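Local structure of putative branched-chain amino acid transport system substrate-binding protein (Rhodopseudomonas palustris, 3TX6) at residues V196-G200 and T201-L205; I326-Q330 and G331-F335. The protein probably binds p-coumarate-like aromatic acids derived from lignin in the periplasm and delivers them to an ABC transporter for uptake. All coordinates share one frame; numbering follows the deposited sequence.

Overall arrangement
The two contacts lie on opposite sides of the chain's centre, with their own centres 26 Å apart and their nearest atoms about 13 Å apart, so they do not touch. Both are local turns in the chain, and both relate to the bound 3-(4-hydroxy-phenyl)pyruvic acid. Interaction 1, the strand-to-helix turn of 196-205, supplies Ser-199, a residue of the ligand pocket that hydrogen-bonds the carboxylate. Interaction 2, the hairpin of 326-335, stays outside that first shell: the Gln-330 side chain is about 6 Å from the ligand. Gln-330 NE2 nevertheless makes a weak hydrogen bond to Gln-282 OE1, and Gln-282 itself bonds the ligand.

Interaction 1: V196-G200 and T201-L205; sequences VGASG and TAAAL. With ENO (3-(4-hydroxy-phenyl)pyruvic acid), chain D.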
loop_
_atom_site.group_PDB
_atom_site.type_symbol
_atom_site.label_atom_id
_atom_site.label_comp_id
_atom_site.label_asym_id
_atom_site.label_seq_id
_atom_site.Cartn_x
_atom_site.Cartn_y
_atom_site.Cartn_z
ATOM N N VAL A 196 -14.086 6.198 -4.697
ATOM C CA VAL A 196 -13.592 5.273 -5.725
ATOM C C VAL A 196 -12.654 4.283 -5.034
ATOM O O VAL A 196 -11.685 4.719 -4.440
ATOM C CB VAL A 196 -12.843 6.025 -6.840
ATOM C CG1 VAL A 196 -12.266 5.052 -7.832
ATOM C CG2 VAL A 196 -13.749 7.052 -7.528
ATOM N N GLY A 197 -12.965 2.972 -5.103
ATOM C CA GLY A 197 -12.154 1.860 -4.498
ATOM C C GLY A 197 -11.358 1.090 -5.557
ATOM O O GLY A 197 -11.735 0.012 -6.029
ATOM N N ALA A 198 -10.245 1.677 -5.965
ATOM C CA ALA A 198 -9.480 1.113 -7.039
ATOM C C ALA A 198 -8.022 1.565 -6.831
ATOM O O ALA A 198 -7.672 2.087 -5.772
ATOM C CB ALA A 198 -10.066 1.557 -8.375
ATOM N N SER A 199 -7.172 1.343 -7.830
ATOM C CA SER A 199 -5.743 1.635 -7.707
ATOM C C SER A 199 -5.179 1.840 -9.096
ATOM O O SER A 199 -5.766 1.412 -10.084
ATOM C CB SER A 199 -5.016 0.489 -7.027
ATOM O OG SER A 199 -5.125 -0.701 -7.780
ATOM N N GLY A 200 -4.048 2.526 -9.144
ATOM C CA GLY A 200 -3.322 2.782 -10.371
ATOM C C GLY A 200 -4.150 3.425 -11.434
ATOM O O GLY A 200 -4.883 4.404 -11.163
ATOM N N THR A 201 -4.010 2.903 -12.650
ATOM C CA THR A 201 -4.593 3.564 -13.812
ATOM C C THR A 201 -6.112 3.439 -13.702
ATOM O O THR A 201 -6.822 4.384 -13.997
ATOM C CB THR A 201 -3.991 3.036 -15.148
ATOM O OG1 THR A 201 -4.195 1.629 -15.279
ATOM C CG2 THR A 201 -2.521 3.321 -15.175
ATOM N N ALA A 202 -6.585 2.324 -13.139
ATOM C CA ALA A 202 -8.016 2.146 -12.938
ATOM C C ALA A 202 -8.654 3.172 -11.973
ATOM O O ALA A 202 -9.837 3.490 -12.128
ATOM C CB ALA A 202 -8.272 0.719 -12.492
ATOM N N ALA A 203 -7.891 3.740 -11.038
ATOM C CA ALA A 203 -8.451 4.751 -10.147
ATOM C C ALA A 203 -8.773 6.060 -10.900
ATOM O O ALA A 203 -9.699 6.785 -10.535
ATOM C CB ALA A 203 -7.514 5.023 -8.990
ATOM N N ALA A 204 -7.987 6.375 -11.929
ATOM C CA ALA A 204 -8.199 7.582 -12.725
ATOM C C ALA A 204 -9.392 7.434 -13.649
ATOM O O ALA A 204 -9.969 8.454 -14.118
ATOM C CB ALA A 204 -6.943 7.934 -13.530
ATOM N N LEU A 205 -9.800 6.186 -13.917
ATOM C CA LEU A 205 -10.888 5.958 -14.841
ATOM C C LEU A 205 -12.261 6.516 -14.378
ATOM O O LEU A 205 -12.931 7.293 -15.119
ATOM C CB LEU A 205 -10.958 4.462 -15.214
ATOM C CG LEU A 205 -12.147 4.023 -16.075
ATOM C CD1 LEU A 205 -12.308 4.907 -17.348
ATOM C CD2 LEU A 205 -12.111 2.513 -16.373
HETATM O O4 ENO D . -3.874 -3.422 -2.924
HETATM C C9 ENO D . -1.478 -0.994 -2.944
HETATM C C8 ENO D . -0.757 -0.310 -1.987
HETATM C C7 ENO D . -1.367 0.665 -1.180
HETATM C C6 ENO D . -2.729 0.855 -1.300
HETATM C C5 ENO D . -3.466 0.187 -2.273
HETATM C C4 ENO D . -2.848 -0.765 -3.103
HETATM O O3 ENO D . -0.598 1.305 -0.216
HETATM C C3 ENO D . -3.614 -1.446 -4.203
HETATM C C2 ENO D . -4.169 -2.795 -3.955
HETATM C C1 ENO D . -4.960 -3.396 -5.020
HETATM O O2 ENO D . -5.387 -4.556 -4.843
HETATM O O1 ENO D . -5.211 -2.756 -6.085
HETATM O O HOH W 1 -4.248 -0.024 -12.721
#
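Ser-199 O and Gly-200 O both face the N-H of Ala-203 at the strand-to-helix turn of a beta-alpha-beta unit, where strand 193-197 passes into helix 200-213 in a periplasmic-binding-protein fold. The bond from Ala-203 N to Gly-200 O, three residues back, is 3.1 Å long, and its N-H...O angle of 138° shows that it is bent. The donor stands above the carbonyl plane, 61° out of it. A weak second bond runs from the same nitrogen to Ser-199 O, four residues back, at 3.3 Å. Beside this pair, Ala-203 CB sits 3.5 Å from Gly-200 O, while the methyl CB of Ala-198 rests on the helix backbone 4.0 Å from Ala-203 CA.

The CB of Ser-199 points away from the helix, and its OG meets the ligand. With OG set between the backbone N and the carbonyl carbon (chi1 62°), the hydroxyl donates to ligand O1 over 2.7 Å. OG also shares a hydrogen bond with Tyr-143 OH, a contact that may limit its rotation. Arg-174, touched by Ser-199, bonds the ligand through NH1, so a hydroxyl and a guanidinium group both bond this ligand.

Farther out, Val-196 packs against Ile-141 and Ile-219 from the two strands flanking its own, and the Ala-203 carbonyl accepts a bond from Gln-221 NE2. At Thr-201, which is exposed, a water joins Thr-201 OG1, 3.0 Å away, to Ser-199 O, to which it donates weakly.

Interaction 2: I326-Q330 and G331-F335; sequences IAASQ and GVYSF
Ile-326 and Tyr-333 are joined by two nearly straight backbone hydrogen bonds, which make them a hydrogen-bonded pair of an antiparallel beta hairpin. Ile-326 N donates to Tyr-333 O over 2.8 Å (N-H...O 173°), and Tyr-333 N donates to Ile-326 O over 2.9 Å. Nearer the turn, Ala-328 N reaches Gly-331 O at 2.9 Å in a more bent bond. The short strands run at 155° to one another, consistent with a twisted two-stranded hairpin. Between the bonded pairs, Val-332 CA directs a C-H toward Ile-326 O.

Ile-326, Ala-328 and Tyr-333 send their side chains to one face. CB of Ile-326 lies 4.1 Å from CB of Tyr-333. The tyrosine CG is anti to its carbonyl carbon (chi1 -70°), which lays the ring back along the hairpin toward the turn. Ile-326 O lies in the ring plane at its edge, and the methyl CB of Ala-328 also meets that edge, 4.0 Å from Tyr-333 CE1. Ala-327 and Val-332 point to the other face.

The loop is tied to the surrounding fold by polar bonds. Asp-289 of helix 282-304 accepts from Ser-329 OG and, through its other carboxylate oxygen, from Gln-330 N, while Gln-330 OE1 accepts from Val-248 N. The Gln-330 side chain also touches His-286, which bonds the ligand, and so places the turn beside the pocket. At the ring's far end, Tyr-333 OH hydrogen-bonds Met-115 O and passes 4.1 Å from Gln-330 CB.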
loop_
_atom_site.group_PDB
_atom_site.type_symbol
_atom_site.label_atom_id
_atom_site.label_comp_id
_atom_site.label_asym_id
_atom_site.label_seq_id
_atom_site.Cartn_x
_atom_site.Cartn_y
_atom_site.Cartn_z
ATOM N N ILE A 326 8.845 1.379 15.051
ATOM C CA ILE A 326 9.786 1.277 13.924
ATOM C C ILE A 326 9.458 2.427 12.944
ATOM O O ILE A 326 8.423 2.428 12.281
ATOM C CB ILE A 326 9.672 -0.089 13.208
ATOM C CG1 ILE A 326 9.952 -1.231 14.155
ATOM C CG2 ILE A 326 10.620 -0.120 11.999
ATOM C CD1 ILE A 326 9.708 -2.628 13.600
ATOM N N ALA A 327 10.376 3.384 12.852
ATOM C CA ALA A 327 10.168 4.577 12.055
ATOM C C ALA A 327 10.428 4.306 10.585
ATOM O O ALA A 327 11.449 3.751 10.237
ATOM C CB ALA A 327 10.979 5.759 12.569
ATOM N N ALA A 328 9.474 4.667 9.731
ATOM C CA ALA A 328 9.644 4.496 8.267
ATOM C C ALA A 328 8.983 5.659 7.548
ATOM O O ALA A 328 8.404 6.557 8.185
ATOM C CB ALA A 328 9.083 3.143 7.798
ATOM N N SER A 329 9.098 5.689 6.231
ATOM C CA SER A 329 8.581 6.850 5.482
ATOM C C SER A 329 7.057 6.961 5.530
ATOM O O SER A 329 6.494 8.074 5.469
ATOM C CB SER A 329 9.065 6.844 4.028
ATOM O OG SER A 329 8.457 5.824 3.299
ATOM N N GLN A 330 6.370 5.819 5.680
ATOM C CA GLN A 330 4.900 5.801 5.633
ATOM C C GLN A 330 4.195 5.759 6.991
ATOM O O GLN A 330 2.966 5.796 7.033
ATOM C CB GLN A 330 4.444 4.619 4.762
ATOM C CG GLN A 330 4.851 4.777 3.300
ATOM C CD GLN A 330 3.938 5.746 2.570
ATOM O OE1 GLN A 330 3.764 6.887 3.040
ATOM N NE2 GLN A 330 3.315 5.325 1.449
ATOM N N GLY A 331 4.964 5.637 8.072
ATOM C CA GLY A 331 4.375 5.479 9.380
ATOM C C GLY A 331 5.366 5.008 10.414
ATOM O O GLY A 331 6.556 4.806 10.082
ATOM N N VAL A 332 4.849 4.790 11.631
ATOM C CA VAL A 332 5.650 4.299 12.737
ATOM C C VAL A 332 4.972 2.988 13.114
ATOM O O VAL A 332 3.818 2.994 13.569
ATOM C CB VAL A 332 5.720 5.277 13.912
ATOM C CG1 VAL A 332 6.541 4.658 15.037
ATOM C CG2 VAL A 332 6.253 6.657 13.410
ATOM N N TYR A 333 5.685 1.883 12.917
ATOM C CA TYR A 333 5.096 0.544 13.013
ATOM C C TYR A 333 5.321 -0.084 14.399
ATOM O O TYR A 333 6.444 -0.125 14.887
ATOM C CB TYR A 333 5.722 -0.378 11.972
ATOM C CG TYR A 333 5.332 -0.041 10.537
ATOM C CD1 TYR A 333 6.011 0.926 9.816
ATOM C CD2 TYR A 333 4.250 -0.660 9.917
ATOM C CE1 TYR A 333 5.637 1.268 8.521
ATOM C CE2 TYR A 333 3.862 -0.319 8.612
ATOM C CZ TYR A 333 4.576 0.645 7.912
ATOM O OH TYR A 333 4.223 1.007 6.635
ATOM N N SER A 334 4.228 -0.592 14.988
ATOM C CA SER A 334 4.302 -1.419 16.178
ATOM C C SER A 334 3.367 -2.592 16.014
ATOM O O SER A 334 2.194 -2.515 16.312
ATOM C CB SER A 334 3.923 -0.646 17.451
ATOM O OG SER A 334 4.821 0.399 17.726
ATOM N N PHE A 335 3.892 -3.701 15.510
ATOM C CA PHE A 335 3.058 -4.859 15.306
ATOM C C PHE A 335 2.827 -5.622 16.606
ATOM O O PHE A 335 3.659 -5.587 17.500
ATOM C CB PHE A 335 3.761 -5.822 14.347
ATOM C CG PHE A 335 4.129 -5.226 13.006
ATOM C CD1 PHE A 335 3.149 -4.890 12.120
ATOM C CD2 PHE A 335 5.453 -5.009 12.640
ATOM C CE1 PHE A 335 3.445 -4.357 10.871
ATOM C CE2 PHE A 335 5.768 -4.477 11.393
ATOM C CZ PHE A 335 4.749 -4.173 10.510
#